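Local coordinates for glycoside Hydrolase (Bacteroides uniformis, PDB 5T9X), which probably hydrolyses agarose or agarose-derived oligosaccharides, as a family 16 glycoside hydrolase of a human intestinal symbiont, at residues F76-D81 with K90-Y95; G118-E123 with G150-K155; V164-K169 with S177-L182. One frame throughout, in Å; residues are numbered along the deposited sequence.

All three contacts are buried parts of one beta sandwich, at different depths. Contacts 1 and 2 lie side by side, their centres 7 Å apart, and join directly: strands 92-93 and 140-154 are neighbours in one sheet, and Thr93 N is 2.9 Å from Thr153 O, a probable hydrogen bond. They also share the sodium ion, to which contact 1 gives Asn77 OD1 and contact 2 gives Gly118 O. Contact 3 lies deeper, about 10 Å from contact 2 and 15 Å from contact 1 between centres, and touches neither; the side chain of its Ala166 is about 11 Å from the sodium. Contacts 2 and 3 both pack one sheet on the other.

Contact 1: F76-D81 with K90-Y95; sequences FNYTAD and KKWTDY. With NA (sodium ion), chain D.
Phe76 and Trp92 meet although their backbones stay well apart: the nearest CA atoms of the two segments, those of Phe76 and Lys91, are 10.4 Å from each other. Residues 76-81 form an irregular loop, whereas 90-95 holds the short strand 92-93, so the gap is bridged by side chains alone. Phe76 CE1 comes to 3.5 Å from Trp92 NE1, and Phe76 CZ lies 3.9 Å from Trp92 CZ2 on the six-membered part of the indole. The planes differ by 27° and the centroids of the phenyl and five-membered rings are 5.3 Å apart, evidence of a slid pair with little overlap. With CG anti to the carbonyl carbon (chi1 -55°), Trp92 carries its indole out toward the loop. Tyr78 OH approaches the same indole, 4.0 Å from Trp92 CD1. Asp74 fixes both polar ends, its OD2 accepting from Trp92 NE1 and hydrogen-bonding to Tyr78 OH. A leucine in place of Trp92 would probably leave Asp74 without the indole N-H and open a gap beside Phe76. Val331 and Ile334 of strand 329-341 cover Phe76, and Ile334 also touches Trp92. Next to Phe76, Asn77 OD1 binds the sodium ion at 2.6 Å, together with Glu51, Asp75, Gly118 and Asp332. The cation site beside this loop is consistent with the structural metal site found in many family 16 beta-sandwich enzymes.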
loop_
_atom_site.group_PDB
_atom_site.type_symbol
_atom_site.label_atom_id
_atom_site.label_comp_id
_atom_site.label_asym_id
_atom_site.label_seq_id
_atom_site.Cartn_x
_atom_site.Cartn_y
_atom_site.Cartn_z
ATOM N N PHE A 76 16.350 1.743 2.333
ATOM C CA PHE A 76 16.605 1.266 0.984
ATOM C C PHE A 76 17.839 1.873 0.297
ATOM O O PHE A 76 17.855 1.974 -0.918
ATOM C CB PHE A 76 15.366 1.481 0.115
ATOM C CG PHE A 76 14.163 0.708 0.565
ATOM C CD1 PHE A 76 14.154 -0.692 0.510
ATOM C CD2 PHE A 76 13.008 1.356 0.949
ATOM C CE1 PHE A 76 13.030 -1.410 0.881
ATOM C CE2 PHE A 76 11.886 0.636 1.327
ATOM C CZ PHE A 76 11.904 -0.744 1.310
ATOM N N ASN A 77 18.867 2.261 1.059
ATOM C CA ASN A 77 20.084 2.866 0.480
ATOM C C ASN A 77 21.155 1.778 0.297
ATOM O O ASN A 77 22.138 1.689 1.043
ATOM C CB ASN A 77 20.578 4.077 1.315
ATOM C CG ASN A 77 19.556 5.256 1.348
ATOM O OD1 ASN A 77 18.643 5.376 0.505
ATOM N ND2 ASN A 77 19.721 6.140 2.331
ATOM N N TYR A 78 20.889 0.920 -0.679
ATOM C CA TYR A 78 21.756 -0.179 -1.090
ATOM C C TYR A 78 21.308 -0.614 -2.491
ATOM O O TYR A 78 20.392 -0.014 -3.073
ATOM C CB TYR A 78 21.685 -1.350 -0.095
ATOM C CG TYR A 78 20.286 -1.880 0.215
ATOM C CD1 TYR A 78 19.631 -2.793 -0.654
ATOM C CD2 TYR A 78 19.629 -1.504 1.385
ATOM C CE1 TYR A 78 18.350 -3.282 -0.357
ATOM C CE2 TYR A 78 18.359 -1.971 1.686
ATOM C CZ TYR A 78 17.709 -2.858 0.824
ATOM O OH TYR A 78 16.449 -3.321 1.158
ATOM N N THR A 79 21.951 -1.635 -3.043
ATOM C CA THR A 79 21.618 -2.133 -4.378
ATOM C C THR A 79 21.082 -3.532 -4.272
ATOM O O THR A 79 21.636 -4.347 -3.529
ATOM C CB THR A 79 22.845 -2.105 -5.306
ATOM O OG1 THR A 79 23.018 -0.765 -5.747
ATOM C CG2 THR A 79 22.648 -2.968 -6.581
ATOM N N ALA A 80 19.997 -3.796 -4.999
ATOM C CA ALA A 80 19.469 -5.160 -5.113
ATOM C C ALA A 80 18.680 -5.365 -6.387
ATOM O O ALA A 80 18.116 -4.424 -6.924
ATOM C CB ALA A 80 18.605 -5.507 -3.902
ATOM N N ASP A 81 18.679 -6.605 -6.873
ATOM C CA ASP A 81 17.673 -7.080 -7.843
ATOM C C ASP A 81 17.343 -8.566 -7.553
ATOM O O ASP A 81 17.830 -9.096 -6.550
ATOM C CB ASP A 81 18.104 -6.802 -9.290
ATOM C CG ASP A 81 19.455 -7.376 -9.623
ATOM O OD1 ASP A 81 19.660 -8.609 -9.475
ATOM O OD2 ASP A 81 20.305 -6.570 -10.060
ATOM N N LYS A 90 17.492 -9.409 3.779
ATOM C CA LYS A 90 17.534 -9.388 5.242
ATOM C C LYS A 90 16.228 -8.941 5.874
ATOM O O LYS A 90 16.022 -9.188 7.072
ATOM C CB LYS A 90 18.651 -8.483 5.757
ATOM C CG LYS A 90 20.057 -8.934 5.400
ATOM C CD LYS A 90 21.030 -7.774 5.543
ATOM C CE LYS A 90 22.465 -8.227 5.326
ATOM N NZ LYS A 90 23.389 -7.060 5.317
ATOM N N LYS A 91 15.376 -8.251 5.104
ATOM C CA LYS A 91 14.106 -7.727 5.626
ATOM C C LYS A 91 12.856 -7.989 4.803
ATOM O O LYS A 91 11.764 -7.719 5.279
ATOM C CB LYS A 91 14.243 -6.212 5.856
ATOM C CG LYS A 91 15.255 -5.879 6.926
ATOM C CD LYS A 91 15.603 -4.412 6.914
ATOM C CE LYS A 91 16.663 -4.123 7.954
ATOM N NZ LYS A 91 16.602 -2.684 8.248
ATOM N N TRP A 92 13.010 -8.493 3.586
ATOM C CA TRP A 92 11.939 -8.495 2.599
ATOM C C TRP A 92 12.003 -9.740 1.751
ATOM O O TRP A 92 13.069 -10.313 1.598
ATOM C CB TRP A 92 12.058 -7.280 1.682
ATOM C CG TRP A 92 12.112 -5.952 2.381
ATOM C CD1 TRP A 92 13.211 -5.174 2.562
ATOM C CD2 TRP A 92 11.023 -5.244 2.982
ATOM N NE1 TRP A 92 12.884 -4.034 3.237
ATOM C CE2 TRP A 92 11.544 -4.041 3.498
ATOM C CE3 TRP A 92 9.658 -5.501 3.121
ATOM C CZ2 TRP A 92 10.746 -3.095 4.165
ATOM C CZ3 TRP A 92 8.860 -4.561 3.790
ATOM C CH2 TRP A 92 9.408 -3.369 4.296
ATOM N N THR A 93 10.861 -10.185 1.236
ATOM C CA THR A 93 10.823 -11.122 0.116
ATOM C C THR A 93 10.196 -10.411 -1.076
ATOM O O THR A 93 9.408 -9.484 -0.896
ATOM C CB THR A 93 9.994 -12.374 0.429
ATOM O OG1 THR A 93 8.613 -12.019 0.593
ATOM C CG2 THR A 93 10.520 -13.089 1.664
ATOM N N ASP A 94 10.545 -10.846 -2.290
ATOM C CA ASP A 94 10.055 -10.206 -3.541
ATOM C C ASP A 94 8.793 -10.880 -4.134
ATOM O O ASP A 94 8.642 -10.990 -5.360
ATOM C CB ASP A 94 11.195 -10.086 -4.604
ATOM C CG ASP A 94 11.941 -11.408 -4.850
ATOM O OD1 ASP A 94 11.545 -12.439 -4.257
ATOM O OD2 ASP A 94 12.950 -11.403 -5.603
ATOM N N TYR A 95 7.892 -11.313 -3.255
ATOM C CA TYR A 95 6.587 -11.828 -3.662
ATOM C C TYR A 95 5.569 -11.507 -2.584
ATOM O O TYR A 95 5.907 -10.905 -1.584
ATOM C CB TYR A 95 6.655 -13.341 -3.939
ATOM C CG TYR A 95 5.715 -13.796 -5.032
ATOM C CD1 TYR A 95 5.957 -13.481 -6.357
ATOM C CD2 TYR A 95 4.564 -14.526 -4.740
ATOM C CE1 TYR A 95 5.083 -13.888 -7.367
ATOM C CE2 TYR A 95 3.690 -14.946 -5.737
ATOM C CZ TYR A 95 3.957 -14.635 -7.051
ATOM O OH TYR A 95 3.091 -15.033 -8.046
HETATM NA NA NA D . 16.066 5.947 0.624
#

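Contact 2: G118-E123 with G150-K155; sequences GCLRIE and GCVTSK. With NA (sodium ion), chain D.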
loop_
_atom_site.group_PDB
_atom_site.type_symbol
_atom_site.label_atom_id
_atom_site.label_comp_id
_atom_site.label_asym_id
_atom_site.label_seq_id
_atom_site.Cartn_x
_atom_site.Cartn_y
_atom_site.Cartn_z
ATOM N N GLY A 118 18.693 4.762 -3.918
ATOM C CA GLY A 118 18.014 5.076 -2.678
ATOM C C GLY A 118 16.524 4.742 -2.572
ATOM O O GLY A 118 15.905 5.165 -1.581
ATOM N N CYS A 119 15.948 4.002 -3.539
ATOM C CA CYS A 119 14.547 3.601 -3.479
ATOM C C CYS A 119 14.283 2.139 -3.782
ATOM O O CYS A 119 14.953 1.535 -4.604
ATOM C CB CYS A 119 13.729 4.377 -4.485
ATOM S SG CYS A 119 13.776 6.127 -4.176
ATOM N N LEU A 120 13.248 1.613 -3.138
ATOM C CA LEU A 120 12.562 0.416 -3.598
ATOM C C LEU A 120 11.822 0.810 -4.871
ATOM O O LEU A 120 11.157 1.836 -4.912
ATOM C CB LEU A 120 11.570 -0.048 -2.546
ATOM C CG LEU A 120 10.702 -1.232 -2.921
ATOM C CD1 LEU A 120 11.563 -2.451 -3.196
ATOM C CD2 LEU A 120 9.707 -1.497 -1.810
ATOM N N ARG A 121 11.971 0.007 -5.907
ATOM C CA ARG A 121 11.415 0.311 -7.211
ATOM C C ARG A 121 10.589 -0.888 -7.675
ATOM O O ARG A 121 11.083 -2.023 -7.672
ATOM C CB ARG A 121 12.528 0.603 -8.225
ATOM C CG ARG A 121 13.573 1.644 -7.792
ATOM C CD ARG A 121 14.760 1.720 -8.767
ATOM N NE ARG A 121 14.243 1.971 -10.109
ATOM C CZ ARG A 121 14.009 3.174 -10.645
ATOM N NH1 ARG A 121 14.322 4.319 -9.992
ATOM N NH2 ARG A 121 13.462 3.224 -11.868
ATOM N N ILE A 122 9.333 -0.633 -8.043
ATOM C CA ILE A 122 8.475 -1.668 -8.576
ATOM C C ILE A 122 8.091 -1.277 -9.978
ATOM O O ILE A 122 7.434 -0.278 -10.152
ATOM C CB ILE A 122 7.219 -1.828 -7.721
ATOM C CG1 ILE A 122 7.630 -2.148 -6.301
ATOM C CG2 ILE A 122 6.304 -2.939 -8.272
ATOM C CD1 ILE A 122 6.456 -2.429 -5.406
ATOM N N GLU A 123 8.493 -2.071 -10.971
ATOM C CA GLU A 123 8.156 -1.763 -12.364
ATOM C C GLU A 123 6.926 -2.520 -12.896
ATOM O O GLU A 123 6.460 -3.474 -12.301
ATOM C CB GLU A 123 9.385 -1.882 -13.306
ATOM C CG GLU A 123 10.030 -3.252 -13.560
ATOM C CD GLU A 123 10.940 -3.263 -14.822
ATOM O OE1 GLU A 123 11.479 -2.182 -15.192
ATOM O OE2 GLU A 123 11.109 -4.342 -15.462
ATOM N N GLY A 150 5.162 -6.043 -9.692
ATOM C CA GLY A 150 5.847 -6.596 -8.519
ATOM C C GLY A 150 5.131 -6.471 -7.189
ATOM O O GLY A 150 4.255 -5.647 -7.033
ATOM N N CYS A 151 5.542 -7.300 -6.237
ATOM C CA CYS A 151 5.004 -7.305 -4.892
ATOM C C CYS A 151 6.095 -7.657 -3.891
ATOM O O CYS A 151 6.895 -8.554 -4.130
ATOM C CB CYS A 151 3.887 -8.332 -4.798
ATOM S SG CYS A 151 2.916 -8.235 -3.288
ATOM N N VAL A 152 6.098 -6.961 -2.763
ATOM C CA VAL A 152 7.075 -7.147 -1.702
ATOM C C VAL A 152 6.335 -7.408 -0.393
ATOM O O VAL A 152 5.278 -6.827 -0.125
ATOM C CB VAL A 152 7.925 -5.871 -1.610
ATOM C CG1 VAL A 152 8.699 -5.760 -0.314
ATOM C CG2 VAL A 152 8.881 -5.815 -2.791
ATOM N N THR A 153 6.915 -8.275 0.432
ATOM C CA THR A 153 6.375 -8.615 1.742
ATOM C C THR A 153 7.476 -8.566 2.775
ATOM O O THR A 153 8.582 -9.070 2.536
ATOM C CB THR A 153 5.801 -10.056 1.762
ATOM O OG1 THR A 153 4.822 -10.188 0.732
ATOM C CG2 THR A 153 5.132 -10.378 3.121
ATOM N N SER A 154 7.146 -8.037 3.952
ATOM C CA SER A 154 8.090 -7.987 5.060
ATOM C C SER A 154 8.436 -9.379 5.596
ATOM O O SER A 154 7.658 -10.324 5.455
ATOM C CB SER A 154 7.513 -7.159 6.195
ATOM O OG SER A 154 6.403 -7.821 6.745
ATOM N N LYS A 155 9.601 -9.496 6.221
ATOM C CA LYS A 155 10.009 -10.770 6.831
ATOM C C LYS A 155 9.487 -10.906 8.234
ATOM O O LYS A 155 9.316 -12.013 8.677
ATOM C CB LYS A 155 11.533 -11.011 6.774
ATOM C CG LYS A 155 11.978 -11.557 5.425
ATOM C CD LYS A 155 13.359 -12.200 5.417
ATOM C CE LYS A 155 13.399 -13.301 4.348
ATOM N NZ LYS A 155 14.757 -13.666 3.850
HETATM NA NA NA D . 16.066 5.947 0.624
#
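Ile122 and Gly150 form the tight end of a face-to-face packing between the two sheets of the beta sandwich, strand 119-122 belonging to one and strand 140-154 to the other. Their CA atoms are only 5.6 Å apart. Because CG1 of Ile122 sits beside the backbone N (chi1 -58°), CG2 is the branch left to face the glycine, and it rests 3.6 Å from Gly150 N and equally far from Gly150 O. A side chain at position 150 would point toward this methyl, with a modelled CB only 3.1 Å from Ile122 CG2, so the close approach probably requires glycine.

Two residues along, the strands have diverged and the packing is looser: Leu120 CD1 and Val152 CG2 just meet at 4.3 Å. Ile113 helps line this interior, touching both Ile122 and Val152, while Ile301 and Met303 of strand 298-304 lie against Leu120 and Ile122. Toward solvent, Glu123 is partly exposed and turns its side chain away from the glycine, its carbonyl O being taken by Thr149 OG1. At the other end of the strand, Gly118 leaves the interface altogether, and its carbonyl O binds the sodium ion at 2.4 Å.

Contact 3: V164-K169 with S177-L182; sequences VEAYAK and SDVWML
Val164 and Met181 reach toward each other, tip to tip, across the interior of the beta sandwich that characterises family 16 glycoside hydrolases. Strand 162-169 belongs to the antiparallel sheet and strand 176-182 to the mixed one, so the contact is made between sheet faces, through side chains. Val164 CG2 lies 3.9 Å from Met181 SD. The valine has CG1 anti to the backbone N (chi1 -179°), which leaves CG2 as the branch that meets the sulfur. The methionine is extended as far as SD and then bends (chi3 -75°).

Two residues along each strand, Ala166 CB meets Val179 CG1 at 4.2 Å. Here the chains run closer, with the CA atoms of Ala166 and Val179 7.6 Å apart, against 9.5 Å between those of Val164 and Trp180. The small alanine suits the narrower part of the gap, and the long methionine fills the wider one.

Backbone hydrogen bonds between Val164 and Val256, Ala166 and Val254, and Glu165 and Arg335 set the register of the first strand, and strand alternation then sends the intervening residues outward, where Glu165 makes a salt bridge with Arg335 and the ring of Tyr167 stacks on that of Trp333.

On the far face of the second strand, Trp180 turns its back on Ala166 and Val164. Its indole touches Glu189 and Asp191 of strand 188-195, whose Glu-Ile-Asp-Ile-Ile-Glu sequence matches the family signature, so this face is probably the floor of the active-site cleft. Near the start of strand 176-182, Ser177 OG accepts a hydrogen bond from the backbone N of Ala171.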
loop_
_atom_site.group_PDB
_atom_site.type_symbol
_atom_site.label_atom_id
_atom_site.label_comp_id
_atom_site.label_asym_id
_atom_site.label_seq_id
_atom_site.Cartn_x
_atom_site.Cartn_y
_atom_site.Cartn_z
ATOM N N VAL A 164 3.413 3.147 11.262
ATOM C CA VAL A 164 4.102 2.715 10.018
ATOM C C VAL A 164 3.935 3.834 9.013
ATOM O O VAL A 164 2.800 4.275 8.784
ATOM C CB VAL A 164 3.495 1.431 9.442
ATOM C CG1 VAL A 164 4.242 0.988 8.181
ATOM C CG2 VAL A 164 3.463 0.315 10.488
ATOM N N GLU A 165 5.045 4.324 8.451
ATOM C CA GLU A 165 5.025 5.496 7.556
ATOM C C GLU A 165 5.872 5.190 6.353
ATOM O O GLU A 165 6.997 4.773 6.526
ATOM C CB GLU A 165 5.542 6.761 8.270
ATOM C CG GLU A 165 5.178 8.097 7.620
ATOM C CD GLU A 165 5.711 9.327 8.386
ATOM O OE1 GLU A 165 6.952 9.496 8.394
ATOM O OE2 GLU A 165 4.939 10.154 8.947
ATOM N N ALA A 166 5.341 5.385 5.143
ATOM C CA ALA A 166 6.159 5.326 3.941
ATOM C C ALA A 166 6.333 6.714 3.353
ATOM O O ALA A 166 5.505 7.581 3.549
ATOM C CB ALA A 166 5.563 4.388 2.917
ATOM N N TYR A 167 7.472 6.901 2.690
ATOM C CA TYR A 167 7.787 8.089 1.906
ATOM C C TYR A 167 7.889 7.580 0.469
ATOM O O TYR A 167 8.804 6.788 0.127
ATOM C CB TYR A 167 9.125 8.689 2.361
ATOM C CG TYR A 167 9.432 10.088 1.876
ATOM C CD1 TYR A 167 8.487 11.093 1.988
ATOM C CD2 TYR A 167 10.699 10.429 1.391
ATOM C CE1 TYR A 167 8.764 12.389 1.599
ATOM C CE2 TYR A 167 10.988 11.731 0.984
ATOM C CZ TYR A 167 10.010 12.712 1.104
ATOM O OH TYR A 167 10.206 14.020 0.723
ATOM N N ALA A 168 6.922 7.987 -0.347
ATOM C CA ALA A 168 6.677 7.315 -1.605
ATOM C C ALA A 168 6.199 8.259 -2.677
ATOM O O ALA A 168 5.532 9.278 -2.409
ATOM C CB ALA A 168 5.633 6.256 -1.387
ATOM N N LYS A 169 6.501 7.879 -3.901
ATOM C CA LYS A 169 6.066 8.614 -5.067
ATOM C C LYS A 169 5.158 7.711 -5.892
ATOM O O LYS A 169 5.616 6.785 -6.570
ATOM C CB LYS A 169 7.273 9.069 -5.875
ATOM C CG LYS A 169 6.946 9.956 -7.051
ATOM C CD LYS A 169 8.248 10.507 -7.612
ATOM C CE LYS A 169 8.072 11.780 -8.410
ATOM N NZ LYS A 169 7.377 11.441 -9.674
ATOM N N SER A 177 -0.782 1.972 -6.924
ATOM C CA SER A 177 0.447 1.963 -6.109
ATOM C C SER A 177 0.020 1.764 -4.650
ATOM O O SER A 177 -0.843 2.513 -4.158
ATOM C CB SER A 177 1.180 3.288 -6.252
ATOM O OG SER A 177 1.482 3.594 -7.606
ATOM N N ASP A 178 0.559 0.733 -3.986
ATOM C CA ASP A 178 0.029 0.271 -2.688
ATOM C C ASP A 178 1.088 0.015 -1.634
ATOM O O ASP A 178 2.088 -0.688 -1.887
ATOM C CB ASP A 178 -0.720 -1.064 -2.824
ATOM C CG ASP A 178 -1.918 -1.009 -3.781
ATOM O OD1 ASP A 178 -2.845 -0.173 -3.590
ATOM O OD2 ASP A 178 -1.939 -1.834 -4.717
ATOM N N VAL A 179 0.802 0.517 -0.436
ATOM C CA VAL A 179 1.523 0.157 0.795
ATOM C C VAL A 179 0.478 -0.244 1.815
ATOM O O VAL A 179 -0.397 0.554 2.125
ATOM C CB VAL A 179 2.360 1.335 1.341
ATOM C CG1 VAL A 179 3.109 0.943 2.612
ATOM C CG2 VAL A 179 3.350 1.775 0.288
ATOM N N TRP A 180 0.557 -1.473 2.341
ATOM C CA TRP A 180 -0.539 -2.017 3.174
ATOM C C TRP A 180 -0.149 -3.181 4.059
ATOM O O TRP A 180 0.943 -3.708 3.977
ATOM C CB TRP A 180 -1.754 -2.377 2.303
ATOM C CG TRP A 180 -1.490 -3.351 1.197
ATOM C CD1 TRP A 180 -0.664 -3.180 0.135
ATOM C CD2 TRP A 180 -2.117 -4.629 1.013
ATOM N NE1 TRP A 180 -0.695 -4.295 -0.693
ATOM C CE2 TRP A 180 -1.600 -5.188 -0.192
ATOM C CE3 TRP A 180 -3.045 -5.355 1.745
ATOM C CZ2 TRP A 180 -1.993 -6.460 -0.683
ATOM C CZ3 TRP A 180 -3.456 -6.623 1.257
ATOM C CH2 TRP A 180 -2.917 -7.161 0.055
ATOM N N MET A 181 -1.053 -3.550 4.946
ATOM C CA MET A 181 -0.760 -4.537 5.957
ATOM C C MET A 181 -1.880 -5.548 5.938
ATOM O O MET A 181 -3.023 -5.186 5.797
ATOM C CB MET A 181 -0.635 -3.866 7.320
ATOM C CG MET A 181 0.384 -2.754 7.311
ATOM S SD MET A 181 0.909 -2.236 8.941
ATOM C CE MET A 181 -0.494 -1.299 9.507
ATOM N N LEU A 182 -1.515 -6.814 6.049
ATOM C CA LEU A 182 -2.454 -7.901 5.990
ATOM C C LEU A 182 -2.013 -9.039 6.940
ATOM O O LEU A 182 -0.845 -9.421 6.944
ATOM C CB LEU A 182 -2.532 -8.393 4.546
ATOM C CG LEU A 182 -3.421 -9.601 4.222
ATOM C CD1 LEU A 182 -4.891 -9.263 4.462
ATOM C CD2 LEU A 182 -3.172 -10.036 2.779
#